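Local coordinates for L-talarate/galactarate dehydratase (Salmonella typhimurium, PDB 2PP0), which catalyses the magnesium-dependent dehydration of L-talarate and galactarate to 5-keto-4-deoxy-D-glucarate, and the competing epimerization of L-talarate to galactarate, at residues T42-A47 / G169-T174; K48-R53 / V198-C203; Y165-G170 / G193-V198. All blocks are in the same frame, centred on the assembly; numbering follows the deposited sequence.

Contact 1: T42-A47 / G169-T174; sequences TPVSDA and GGFLHT
Val-44 CG1 lies over one face of the Phe-171 ring, 3.5 Å from the ring centroid and 18° off its normal, a CH-pi contact, while Ser-45 O and Asp-46 CB lie at the ring edge, near its plane. The methyl carbon is offset toward the rim, nearest CD1 and CE1. CG1 is the branch anti to the backbone N of Val-44 (chi1 -180°), which carries it onto the aromatic face. The His-173 ring is met differently: Pro-43 O stands 3.3 Å above the plane of the His-173 ring, over its centre, and Ser-45 N comes to its edge, 3.1 Å from His-173 CD2. Pro-43 O is also near His-173 NE2, but the angle is poor and the pair is not a hydrogen bond. The methyl CG2 of Thr-42 adds a looser touch at His-173 CE1; OG1 of Thr-42 instead bonds to Asp-8 of the second subunit.

The one polar link between the segments is weak: Leu-172 N donates to Ser-45 O at 3.3 Å with a bent N-H...O angle of 124°. Next to it, Leu-172 CD1 packs 3.3 Å from Ala-47 N and also touches Ala-47 CB. The three consecutive side chains Phe-171, Leu-172 and His-173 all reach across from a type I beta turn, closed by Thr-174 N to Phe-171 O at 3.3 Å.

Asp-46 occupies the N-cap of helix 47-50, and its OD2 forms a salt bridge with Lys-48 NZ and a hydrogen bond with a bound glycerol, probably from the crystallisation liquor. Asp-46 and Ala-47 bind substrate and Phe-171 packs on catalytic Lys-197, consistent with the enolase-superfamily arrangement in which a segment of the capping domain closes over the active site at the ends of the barrel strands.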
ATOM      1  N   THR B  42     -16.975   8.304  35.034  1.00 43.08           N
ATOM      2  CA  THR B  42     -17.776   9.475  34.698  1.00 42.61           C
ATOM      3  C   THR B  42     -18.501   9.189  33.385  1.00 41.93           C
ATOM      4  O   THR B  42     -17.891   9.235  32.315  1.00 40.68           O
ATOM      5  CB  THR B  42     -16.898  10.730  34.516  1.00 42.89           C
ATOM      6  OG1 THR B  42     -16.254  11.050  35.755  1.00 44.23           O
ATOM      7  CG2 THR B  42     -17.744  11.911  34.068  1.00 42.61           C
ATOM      8  N   PRO B  43     -19.811   8.880  33.451  1.00 41.33           N
ATOM      9  CA  PRO B  43     -20.611   8.586  32.257  1.00 40.31           C
ATOM     10  C   PRO B  43     -20.391   9.626  31.166  1.00 39.07           C
ATOM     11  O   PRO B  43     -20.456  10.829  31.416  1.00 40.33           O
ATOM     12  CB  PRO B  43     -22.039   8.595  32.787  1.00 40.21           C
ATOM     13  CG  PRO B  43     -21.864   8.063  34.189  1.00 40.66           C
ATOM     14  CD  PRO B  43     -20.650   8.834  34.664  1.00 41.08           C
ATOM     15  N   VAL B  44     -20.127   9.148  29.956  1.00 38.40           N
ATOM     16  CA  VAL B  44     -19.876  10.028  28.823  1.00 38.47           C
ATOM     17  C   VAL B  44     -21.053  10.078  27.861  1.00 38.86           C
ATOM     18  O   VAL B  44     -21.600   9.043  27.471  1.00 38.89           O
ATOM     19  CB  VAL B  44     -18.635   9.565  28.037  1.00 36.52           C
ATOM     20  CG1 VAL B  44     -18.392  10.493  26.865  1.00 35.25           C
ATOM     21  CG2 VAL B  44     -17.423   9.521  28.959  1.00 37.25           C
ATOM     22  N   SER B  45     -21.437  11.287  27.468  1.00 39.29           N
ATOM     23  CA  SER B  45     -22.540  11.441  26.540  1.00 40.44           C
ATOM     24  C   SER B  45     -22.326  12.596  25.570  1.00 40.50           C
ATOM     25  O   SER B  45     -21.952  13.703  25.969  1.00 41.34           O
ATOM     26  CB  SER B  45     -23.857  11.627  27.309  1.00 42.18           C
ATOM     27  OG  SER B  45     -23.845  12.801  28.098  1.00 45.94           O
ATOM     28  N   ASP B  46     -22.530  12.314  24.286  1.00 40.46           N
ATOM     29  CA  ASP B  46     -22.412  13.322  23.240  1.00 39.18           C
ATOM     30  C   ASP B  46     -23.839  13.642  22.794  1.00 39.54           C
ATOM     31  O   ASP B  46     -24.796  13.336  23.510  1.00 38.74           O
ATOM     32  CB  ASP B  46     -21.583  12.799  22.053  1.00 39.24           C
ATOM     33  CG  ASP B  46     -22.011  11.408  21.593  1.00 41.38           C
ATOM     34  OD1 ASP B  46     -23.222  11.106  21.579  1.00 41.88           O
ATOM     35  OD2 ASP B  46     -21.126  10.609  21.226  1.00 41.95           O
ATOM     36  N   ALA B  47     -23.994  14.242  21.618  1.00 38.41           N
ATOM     37  CA  ALA B  47     -25.327  14.587  21.130  1.00 38.10           C
ATOM     38  C   ALA B  47     -26.242  13.373  20.934  1.00 38.26           C
ATOM     39  O   ALA B  47     -27.468  13.504  20.973  1.00 39.74           O
ATOM     40  CB  ALA B  47     -25.218  15.370  19.827  1.00 37.09           C
ATOM     41  N   GLY B 169     -12.199  16.341  26.981  1.00 37.55           N
ATOM     42  CA  GLY B 169     -12.698  17.454  27.770  1.00 38.43           C
ATOM     43  C   GLY B 169     -13.737  18.354  27.126  1.00 39.75           C
ATOM     44  O   GLY B 169     -13.992  19.454  27.626  1.00 40.47           O
ATOM     45  N   GLY B 170     -14.346  17.905  26.033  1.00 39.10           N
ATOM     46  CA  GLY B 170     -15.342  18.731  25.373  1.00 38.98           C
ATOM     47  C   GLY B 170     -16.699  18.081  25.172  1.00 38.28           C
ATOM     48  O   GLY B 170     -17.440  18.473  24.270  1.00 38.95           O
ATOM     49  N   PHE B 171     -17.031  17.099  26.007  1.00 38.23           N
ATOM     50  CA  PHE B 171     -18.308  16.389  25.903  1.00 38.66           C
ATOM     51  C   PHE B 171     -19.505  17.161  26.465  1.00 39.42           C
ATOM     52  O   PHE B 171     -19.347  18.075  27.281  1.00 38.97           O
ATOM     53  CB  PHE B 171     -18.189  15.018  26.573  1.00 37.43           C
ATOM     54  CG  PHE B 171     -17.570  13.963  25.690  1.00 37.76           C
ATOM     55  CD1 PHE B 171     -18.363  13.205  24.833  1.00 37.52           C
ATOM     56  CD2 PHE B 171     -16.195  13.726  25.716  1.00 38.88           C
ATOM     57  CE1 PHE B 171     -17.799  12.217  24.013  1.00 37.59           C
ATOM     58  CE2 PHE B 171     -15.618  12.743  24.900  1.00 38.06           C
ATOM     59  CZ  PHE B 171     -16.422  11.987  24.048  1.00 38.12           C
ATOM     60  N   LEU B 172     -20.705  16.772  26.022  1.00 39.97           N
ATOM     61  CA  LEU B 172     -21.956  17.429  26.414  1.00 39.92           C
ATOM     62  C   LEU B 172     -22.490  17.234  27.836  1.00 40.72           C
ATOM     63  O   LEU B 172     -23.422  17.926  28.245  1.00 40.98           O
ATOM     64  CB  LEU B 172     -23.059  17.068  25.411  1.00 39.17           C
ATOM     65  CG  LEU B 172     -23.009  17.840  24.089  1.00 38.12           C
ATOM     66  CD1 LEU B 172     -23.941  17.197  23.078  1.00 38.21           C
ATOM     67  CD2 LEU B 172     -23.386  19.301  24.335  1.00 36.69           C
ATOM     68  N   HIS B 173     -21.922  16.300  28.589  1.00 40.88           N
ATOM     69  CA  HIS B 173     -22.371  16.082  29.961  1.00 41.34           C
ATOM     70  C   HIS B 173     -21.535  16.963  30.889  1.00 41.96           C
ATOM     71  O   HIS B 173     -21.746  16.995  32.102  1.00 43.40           O
ATOM     72  CB  HIS B 173     -22.194  14.613  30.341  1.00 41.86           C
ATOM     73  CG  HIS B 173     -20.775  14.139  30.257  1.00 42.86           C
ATOM     74  ND1 HIS B 173     -19.837  14.419  31.228  1.00 43.02           N
ATOM     75  CD2 HIS B 173     -20.127  13.436  29.298  1.00 42.01           C
ATOM     76  CE1 HIS B 173     -18.672  13.909  30.870  1.00 42.10           C
ATOM     77  NE2 HIS B 173     -18.820  13.309  29.703  1.00 43.04           N
ATOM     78  N   THR B 174     -20.590  17.686  30.296  1.00 40.91           N
ATOM     79  CA  THR B 174     -19.689  18.563  31.034  1.00 40.83           C
ATOM     80  C   THR B 174     -20.162  20.019  31.030  1.00 41.03           C
ATOM     81  O   THR B 174     -20.308  20.631  29.970  1.00 40.90           O
ATOM     82  CB  THR B 174     -18.266  18.498  30.425  1.00 40.43           C
ATOM     83  OG1 THR B 174     -17.819  17.134  30.401  1.00 39.54           O
ATOM     84  CG2 THR B 174     -17.288  19.332  31.239  1.00 39.81           C
TER

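Contact 2: K48-R53 / V198-C203; sequences KVLTGR and VGQPNC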
ATOM      1  N   LYS B  48     -25.658  12.201  20.717  1.00 37.84           N
ATOM      2  CA  LYS B  48     -26.450  10.987  20.517  1.00 38.47           C
ATOM      3  C   LYS B  48     -27.273  10.657  21.761  1.00 38.84           C
ATOM      4  O   LYS B  48     -28.345  10.051  21.668  1.00 37.74           O
ATOM      5  CB  LYS B  48     -25.538   9.806  20.168  1.00 38.18           C
ATOM      6  CG  LYS B  48     -24.821   9.959  18.831  1.00 37.93           C
ATOM      7  CD  LYS B  48     -23.989   8.728  18.484  1.00 37.84           C
ATOM      8  CE  LYS B  48     -22.650   8.695  19.219  1.00 39.03           C
ATOM      9  NZ  LYS B  48     -22.758   8.534  20.698  1.00 39.75           N
ATOM     10  N   VAL B  49     -26.764  11.059  22.921  1.00 38.57           N
ATOM     11  CA  VAL B  49     -27.445  10.820  24.185  1.00 38.53           C
ATOM     12  C   VAL B  49     -28.459  11.929  24.468  1.00 39.66           C
ATOM     13  O   VAL B  49     -29.585  11.653  24.879  1.00 39.91           O
ATOM     14  CB  VAL B  49     -26.445  10.758  25.364  1.00 38.63           C
ATOM     15  CG1 VAL B  49     -27.194  10.528  26.675  1.00 36.99           C
ATOM     16  CG2 VAL B  49     -25.425   9.656  25.126  1.00 37.07           C
ATOM     17  N   LEU B  50     -28.060  13.179  24.239  1.00 39.38           N
ATOM     18  CA  LEU B  50     -28.943  14.319  24.482  1.00 39.39           C
ATOM     19  C   LEU B  50     -30.158  14.380  23.563  1.00 39.92           C
ATOM     20  O   LEU B  50     -31.116  15.090  23.854  1.00 41.12           O
ATOM     21  CB  LEU B  50     -28.160  15.634  24.391  1.00 40.14           C
ATOM     22  CG  LEU B  50     -27.453  16.071  25.680  1.00 39.28           C
ATOM     23  CD1 LEU B  50     -26.385  15.054  26.061  1.00 37.90           C
ATOM     24  CD2 LEU B  50     -26.841  17.453  25.486  1.00 39.05           C
ATOM     25  N   THR B  51     -30.122  13.646  22.454  1.00 39.87           N
ATOM     26  CA  THR B  51     -31.254  13.619  21.530  1.00 37.64           C
ATOM     27  C   THR B  51     -32.098  12.373  21.800  1.00 38.29           C
ATOM     28  O   THR B  51     -33.131  12.161  21.163  1.00 37.76           O
ATOM     29  CB  THR B  51     -30.799  13.586  20.056  1.00 37.31           C
ATOM     30  OG1 THR B  51     -30.034  12.396  19.817  1.00 36.85           O
ATOM     31  CG2 THR B  51     -29.972  14.824  19.724  1.00 36.39           C
ATOM     32  N   GLY B  52     -31.631  11.543  22.731  1.00 36.85           N
ATOM     33  CA  GLY B  52     -32.352  10.337  23.099  1.00 38.03           C
ATOM     34  C   GLY B  52     -32.062   9.071  22.309  1.00 38.41           C
ATOM     35  O   GLY B  52     -32.713   8.054  22.532  1.00 37.71           O
ATOM     36  N   ARG B  53     -31.096   9.120  21.395  1.00 38.01           N
ATOM     37  CA  ARG B  53     -30.745   7.953  20.584  1.00 37.98           C
ATOM     38  C   ARG B  53     -30.039   6.867  21.391  1.00 37.30           C
ATOM     39  O   ARG B  53     -30.228   5.674  21.143  1.00 36.60           O
ATOM     40  CB  ARG B  53     -29.832   8.361  19.423  1.00 41.27           C
ATOM     41  CG  ARG B  53     -30.491   9.223  18.357  1.00 45.79           C
ATOM     42  CD  ARG B  53     -31.534   8.445  17.568  1.00 49.67           C
ATOM     43  NE  ARG B  53     -31.929   9.167  16.360  1.00 54.40           N
ATOM     44  CZ  ARG B  53     -32.764   8.696  15.436  1.00 56.30           C
ATOM     45  NH1 ARG B  53     -33.310   7.492  15.576  1.00 56.73           N
ATOM     46  NH2 ARG B  53     -33.037   9.422  14.360  1.00 56.51           N
ATOM     47  N   VAL B 198     -21.093  19.260  19.842  1.00 35.52           N
ATOM     48  CA  VAL B 198     -22.276  20.093  19.630  1.00 34.95           C
ATOM     49  C   VAL B 198     -23.382  19.175  19.117  1.00 36.00           C
ATOM     50  O   VAL B 198     -23.236  17.954  19.156  1.00 38.15           O
ATOM     51  CB  VAL B 198     -22.024  21.223  18.595  1.00 34.55           C
ATOM     52  CG1 VAL B 198     -20.984  22.203  19.128  1.00 34.64           C
ATOM     53  CG2 VAL B 198     -21.575  20.637  17.267  1.00 31.88           C
ATOM     54  N   GLY B 199     -24.488  19.749  18.651  1.00 37.09           N
ATOM     55  CA  GLY B 199     -25.571  18.928  18.133  1.00 37.65           C
ATOM     56  C   GLY B 199     -26.708  18.596  19.091  1.00 37.91           C
ATOM     57  O   GLY B 199     -27.568  17.773  18.769  1.00 36.95           O
ATOM     58  N   GLN B 200     -26.725  19.221  20.264  1.00 38.43           N
ATOM     59  CA  GLN B 200     -27.792  18.967  21.233  1.00 39.74           C
ATOM     60  C   GLN B 200     -29.070  19.650  20.743  1.00 40.30           C
ATOM     61  O   GLN B 200     -29.025  20.541  19.894  1.00 40.49           O
ATOM     62  CB  GLN B 200     -27.413  19.514  22.614  1.00 39.25           C
ATOM     63  CG  GLN B 200     -27.610  21.017  22.788  1.00 39.99           C
ATOM     64  CD  GLN B 200     -27.159  21.513  24.158  1.00 43.42           C
ATOM     65  OE1 GLN B 200     -26.034  21.998  24.324  1.00 44.25           O
ATOM     66  NE2 GLN B 200     -28.030  21.379  25.152  1.00 43.33           N
ATOM     67  N   PRO B 201     -30.231  19.236  21.270  1.00 41.08           N
ATOM     68  CA  PRO B 201     -31.501  19.838  20.856  1.00 41.95           C
ATOM     69  C   PRO B 201     -31.462  21.364  20.907  1.00 42.57           C
ATOM     70  O   PRO B 201     -31.932  22.043  19.992  1.00 41.70           O
ATOM     71  CB  PRO B 201     -32.494  19.249  21.856  1.00 41.95           C
ATOM     72  CG  PRO B 201     -31.944  17.869  22.072  1.00 41.66           C
ATOM     73  CD  PRO B 201     -30.456  18.138  22.229  1.00 41.57           C
ATOM     74  N   ASN B 202     -30.890  21.894  21.981  1.00 42.64           N
ATOM     75  CA  ASN B 202     -30.790  23.335  22.171  1.00 43.83           C
ATOM     76  C   ASN B 202     -29.631  23.910  21.349  1.00 44.63           C
ATOM     77  O   ASN B 202     -28.490  23.937  21.814  1.00 45.73           O
ATOM     78  CB  ASN B 202     -30.566  23.636  23.657  1.00 44.45           C
ATOM     79  CG  ASN B 202     -30.765  25.097  23.994  1.00 44.86           C
ATOM     80  OD1 ASN B 202     -30.645  25.973  23.133  1.00 46.72           O
ATOM     81  ND2 ASN B 202     -31.057  25.373  25.263  1.00 46.26           N
ATOM     82  N   CYS B 203     -29.922  24.371  20.135  1.00 44.68           N
ATOM     83  CA  CYS B 203     -28.887  24.935  19.272  1.00 46.17           C
ATOM     84  C   CYS B 203     -28.294  26.202  19.868  1.00 45.86           C
ATOM     85  O   CYS B 203     -27.142  26.551  19.594  1.00 46.01           O
ATOM     86  CB  CYS B 203     -29.452  25.246  17.883  1.00 46.81           C
ATOM     87  SG  CYS B 203     -29.784  23.788  16.869  1.00 51.79           S
TER
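Gln-200 N and, weakly, Gly-199 N both donate to Asp-206 OD2, which holds the barrel loop in place beside Leu-50 and Thr-51. This loop runs from strand 194-197 to helix 203-217, and the end of helix 47-50, part of the capping domain, rests on it. The helix closes in a Schellman motif: Gly-52, with phi at 89°, makes two bonds back into the last turn, one of them from Gly-52 N to Val-49 O at 3.0 Å.

No hydrogen bond joins the two segments; the 183 Å² they bury is van der Waals packing, with the carbonyl oxygens of Leu-50 and Gly-199 among the closest contacts. Leu-50 CD2 approaches the start of the Gln-200 side chain, 3.6 Å from Gln-200 CB. Thr-51 places its methyl across the contact: CG2 is 3.9 Å from Gly-199 O and also touches Pro-201 CD. OG1, set between the backbone N and the carbonyl carbon (chi1 61°), bonds back to Ala-47 O of its own helix.

The Pro-201 ring meets the helix end through two of its carbons: CD is 4.0 Å from Leu-50 CB, and CG is 3.4 Å from Leu-50 O.

Contact 3: Y165-G170 / G193-V198; sequences YNTSGG and GIKLKV
Lys-195 NZ donates to Tyr-165 OH at 3.1 Å, and the same ammonium forms salt bridges with Glu-252 and Glu-348. The lysine leaves its strand with CG anti to the backbone N (chi1 -179°) and bends at chi3 (70°). Its CE comes 3.2 Å from Thr-167 OG1, which is itself hydrogen-bonded to Glu-348; the two side chains lie alongside and point the same way. Glu-348 thus ties both residues together from strand 346-349.

Backbone bonds join the segments at a single parallel bridge between Asn-166 and Ile-194. Asn-166 N donates to Gly-193 O at 2.9 Å, and Lys-195 N returns to Asn-166 O at 3.1 Å. Beyond the bridge segment 165-170 turns away through an Asx motif, Gly-169 N giving a nearly straight bond (172°) to a lone pair of Asn-166 OD1. It comes back at Gly-170, whose O takes Lys-197 N at 2.9 Å. Two waters bridge pairs of carbonyl oxygens, one donating to Thr-167 O and Lys-195 O, the other to Gly-170 O and Lys-197 O.

Packing follows outward. The Tyr-165 ring lies obliquely against Lys-195, its CE1 3.6 Å from Lys-195 CB, and Thr-167 CG2 meets Lys-197 CE at 3.6 Å.

Strand 161-166, helix 176-188 and strand 194-197 form a beta-alpha-beta crossover of the enolase-superfamily barrel. The Lys-X-Lys motif on its second strand presents substrate-binding Lys-195 and the proton acceptor Lys-197, the latter salt-bridged to the magnesium ligand Asp-226.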
ATOM      1  N   TYR B 165      -5.285  17.002  18.923  1.00 32.37           N
ATOM      2  CA  TYR B 165      -6.337  17.789  19.555  1.00 32.22           C
ATOM      3  C   TYR B 165      -7.021  16.907  20.603  1.00 32.46           C
ATOM      4  O   TYR B 165      -6.987  15.678  20.506  1.00 33.14           O
ATOM      5  CB  TYR B 165      -7.350  18.282  18.504  1.00 32.21           C
ATOM      6  CG  TYR B 165      -8.286  17.222  17.950  1.00 31.98           C
ATOM      7  CD1 TYR B 165      -9.481  16.905  18.603  1.00 33.10           C
ATOM      8  CD2 TYR B 165      -7.978  16.539  16.775  1.00 31.96           C
ATOM      9  CE1 TYR B 165     -10.349  15.931  18.098  1.00 30.63           C
ATOM     10  CE2 TYR B 165      -8.833  15.564  16.260  1.00 32.11           C
ATOM     11  CZ  TYR B 165     -10.017  15.267  16.927  1.00 32.37           C
ATOM     12  OH  TYR B 165     -10.866  14.310  16.417  1.00 32.02           O
ATOM     13  N   ASN B 166      -7.620  17.517  21.620  1.00 33.86           N
ATOM     14  CA  ASN B 166      -8.294  16.726  22.645  1.00 34.13           C
ATOM     15  C   ASN B 166      -9.810  16.727  22.473  1.00 34.89           C
ATOM     16  O   ASN B 166     -10.399  17.735  22.083  1.00 34.50           O
ATOM     17  CB  ASN B 166      -7.950  17.229  24.049  1.00 35.35           C
ATOM     18  CG  ASN B 166      -8.805  16.567  25.125  1.00 37.09           C
ATOM     19  OD1 ASN B 166      -9.952  16.952  25.346  1.00 36.79           O
ATOM     20  ND2 ASN B 166      -8.254  15.556  25.782  1.00 38.65           N
ATOM     21  N   THR B 167     -10.425  15.584  22.774  1.00 35.71           N
ATOM     22  CA  THR B 167     -11.875  15.405  22.669  1.00 36.18           C
ATOM     23  C   THR B 167     -12.494  15.134  24.040  1.00 36.88           C
ATOM     24  O   THR B 167     -13.605  15.586  24.329  1.00 37.68           O
ATOM     25  CB  THR B 167     -12.213  14.221  21.733  1.00 36.01           C
ATOM     26  OG1 THR B 167     -11.870  14.566  20.387  1.00 35.78           O
ATOM     27  CG2 THR B 167     -13.699  13.874  21.803  1.00 34.63           C
ATOM     28  N   SER B 168     -11.762  14.394  24.872  1.00 37.12           N
ATOM     29  CA  SER B 168     -12.197  14.029  26.218  1.00 37.74           C
ATOM     30  C   SER B 168     -12.803  15.158  27.046  1.00 38.56           C
ATOM     31  O   SER B 168     -13.802  14.955  27.741  1.00 39.44           O
ATOM     32  CB  SER B 168     -11.023  13.437  27.003  1.00 39.04           C
ATOM     33  OG  SER B 168     -10.624  12.191  26.467  1.00 43.94           O
ATOM     34  N   GLY B 169     -12.199  16.341  26.981  1.00 37.55           N
ATOM     35  CA  GLY B 169     -12.698  17.454  27.770  1.00 38.43           C
ATOM     36  C   GLY B 169     -13.737  18.354  27.126  1.00 39.75           C
ATOM     37  O   GLY B 169     -13.992  19.454  27.626  1.00 40.47           O
ATOM     38  N   GLY B 170     -14.346  17.905  26.033  1.00 39.10           N
ATOM     39  CA  GLY B 170     -15.342  18.731  25.373  1.00 38.98           C
ATOM     40  C   GLY B 170     -16.699  18.081  25.172  1.00 38.28           C
ATOM     41  O   GLY B 170     -17.440  18.473  24.270  1.00 38.95           O
ATOM     42  N   GLY B 193      -4.952  21.304  19.836  1.00 32.55           N
ATOM     43  CA  GLY B 193      -6.277  21.670  19.373  1.00 32.47           C
ATOM     44  C   GLY B 193      -7.364  21.207  20.321  1.00 31.52           C
ATOM     45  O   GLY B 193      -7.141  20.334  21.158  1.00 32.57           O
ATOM     46  N   ILE B 194      -8.551  21.785  20.179  1.00 33.58           N
ATOM     47  CA  ILE B 194      -9.684  21.451  21.039  1.00 33.13           C
ATOM     48  C   ILE B 194     -10.944  21.196  20.225  1.00 34.15           C
ATOM     49  O   ILE B 194     -11.308  22.009  19.383  1.00 34.15           O
ATOM     50  CB  ILE B 194      -9.997  22.614  22.021  1.00 33.14           C
ATOM     51  CG1 ILE B 194      -8.854  22.783  23.025  1.00 32.90           C
ATOM     52  CG2 ILE B 194     -11.331  22.357  22.732  1.00 32.02           C
ATOM     53  CD1 ILE B 194      -8.635  21.570  23.925  1.00 33.64           C
ATOM     54  N   LYS B 195     -11.615  20.076  20.476  1.00 34.54           N
ATOM     55  CA  LYS B 195     -12.852  19.790  19.763  1.00 35.42           C
ATOM     56  C   LYS B 195     -13.996  19.833  20.762  1.00 35.67           C
ATOM     57  O   LYS B 195     -13.912  19.255  21.847  1.00 36.17           O
ATOM     58  CB  LYS B 195     -12.824  18.414  19.085  1.00 35.70           C
ATOM     59  CG  LYS B 195     -14.115  18.120  18.319  1.00 34.00           C
ATOM     60  CD  LYS B 195     -14.015  16.888  17.437  1.00 34.59           C
ATOM     61  CE  LYS B 195     -13.949  15.612  18.244  1.00 31.89           C
ATOM     62  NZ  LYS B 195     -13.828  14.447  17.327  1.00 32.69           N
ATOM     63  N   LEU B 196     -15.062  20.533  20.393  1.00 36.22           N
ATOM     64  CA  LEU B 196     -16.227  20.657  21.254  1.00 37.07           C
ATOM     65  C   LEU B 196     -17.392  19.860  20.679  1.00 36.40           C
ATOM     66  O   LEU B 196     -17.656  19.909  19.475  1.00 37.01           O
ATOM     67  CB  LEU B 196     -16.633  22.130  21.382  1.00 38.79           C
ATOM     68  CG  LEU B 196     -17.875  22.424  22.231  1.00 39.71           C
ATOM     69  CD1 LEU B 196     -17.622  22.013  23.674  1.00 38.32           C
ATOM     70  CD2 LEU B 196     -18.215  23.908  22.140  1.00 39.85           C
ATOM     71  N   LYS B 197     -18.074  19.112  21.536  1.00 35.54           N
ATOM     72  CA  LYS B 197     -19.224  18.340  21.098  1.00 35.59           C
ATOM     73  C   LYS B 197     -20.411  19.290  20.983  1.00 35.73           C
ATOM     74  O   LYS B 197     -20.681  20.062  21.904  1.00 36.65           O
ATOM     75  CB  LYS B 197     -19.543  17.234  22.108  1.00 34.48           C
ATOM     76  CG  LYS B 197     -18.460  16.180  22.241  1.00 33.65           C
ATOM     77  CD  LYS B 197     -18.279  15.403  20.939  1.00 36.38           C
ATOM     78  CE  LYS B 197     -17.141  14.387  21.044  1.00 37.10           C
ATOM     79  NZ  LYS B 197     -17.009  13.594  19.793  1.00 38.73           N
ATOM     80  N   VAL B 198     -21.093  19.260  19.842  1.00 35.52           N
ATOM     81  CA  VAL B 198     -22.276  20.093  19.630  1.00 34.95           C
ATOM     82  C   VAL B 198     -23.382  19.175  19.117  1.00 36.00           C
ATOM     83  O   VAL B 198     -23.236  17.954  19.156  1.00 38.15           O
ATOM     84  CB  VAL B 198     -22.024  21.223  18.595  1.00 34.55           C
ATOM     85  CG1 VAL B 198     -20.984  22.203  19.128  1.00 34.64           C
ATOM     86  CG2 VAL B 198     -21.575  20.637  17.267  1.00 31.88           C
TER
HETATM   87  O   HOH W   1     -12.204  18.958  24.286  1.00 34.40           O
HETATM   88  O   HOH W   2     -15.372  16.817  22.332  1.00 37.96           O
HETATM   89  O   HOH W   3     -19.944  19.962  24.556  1.00 42.11           O

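Contact 3 is fully buried and is strand pairing within the barrel; contact 1 is partly buried, and contact 2 lies at the surface. The last two use consecutive pieces of the capping domain, strand 43-44 and then helix 47-50, against the loops that follow the two strands paired in contact 3. Chemistry shifts accordingly: firm backbone bonds, waters and charged side chains in contact 3, ring faces and one weak bond in contact 1, purely van der Waals touching in contact 2. Contacts 1 and 3 share Gly-169 and Gly-170. Leu-172 connects all three regions, its CD1 lying 3.8 Å from Leu-50 CD2 and its CD2 3.7 Å from Lys-197 O.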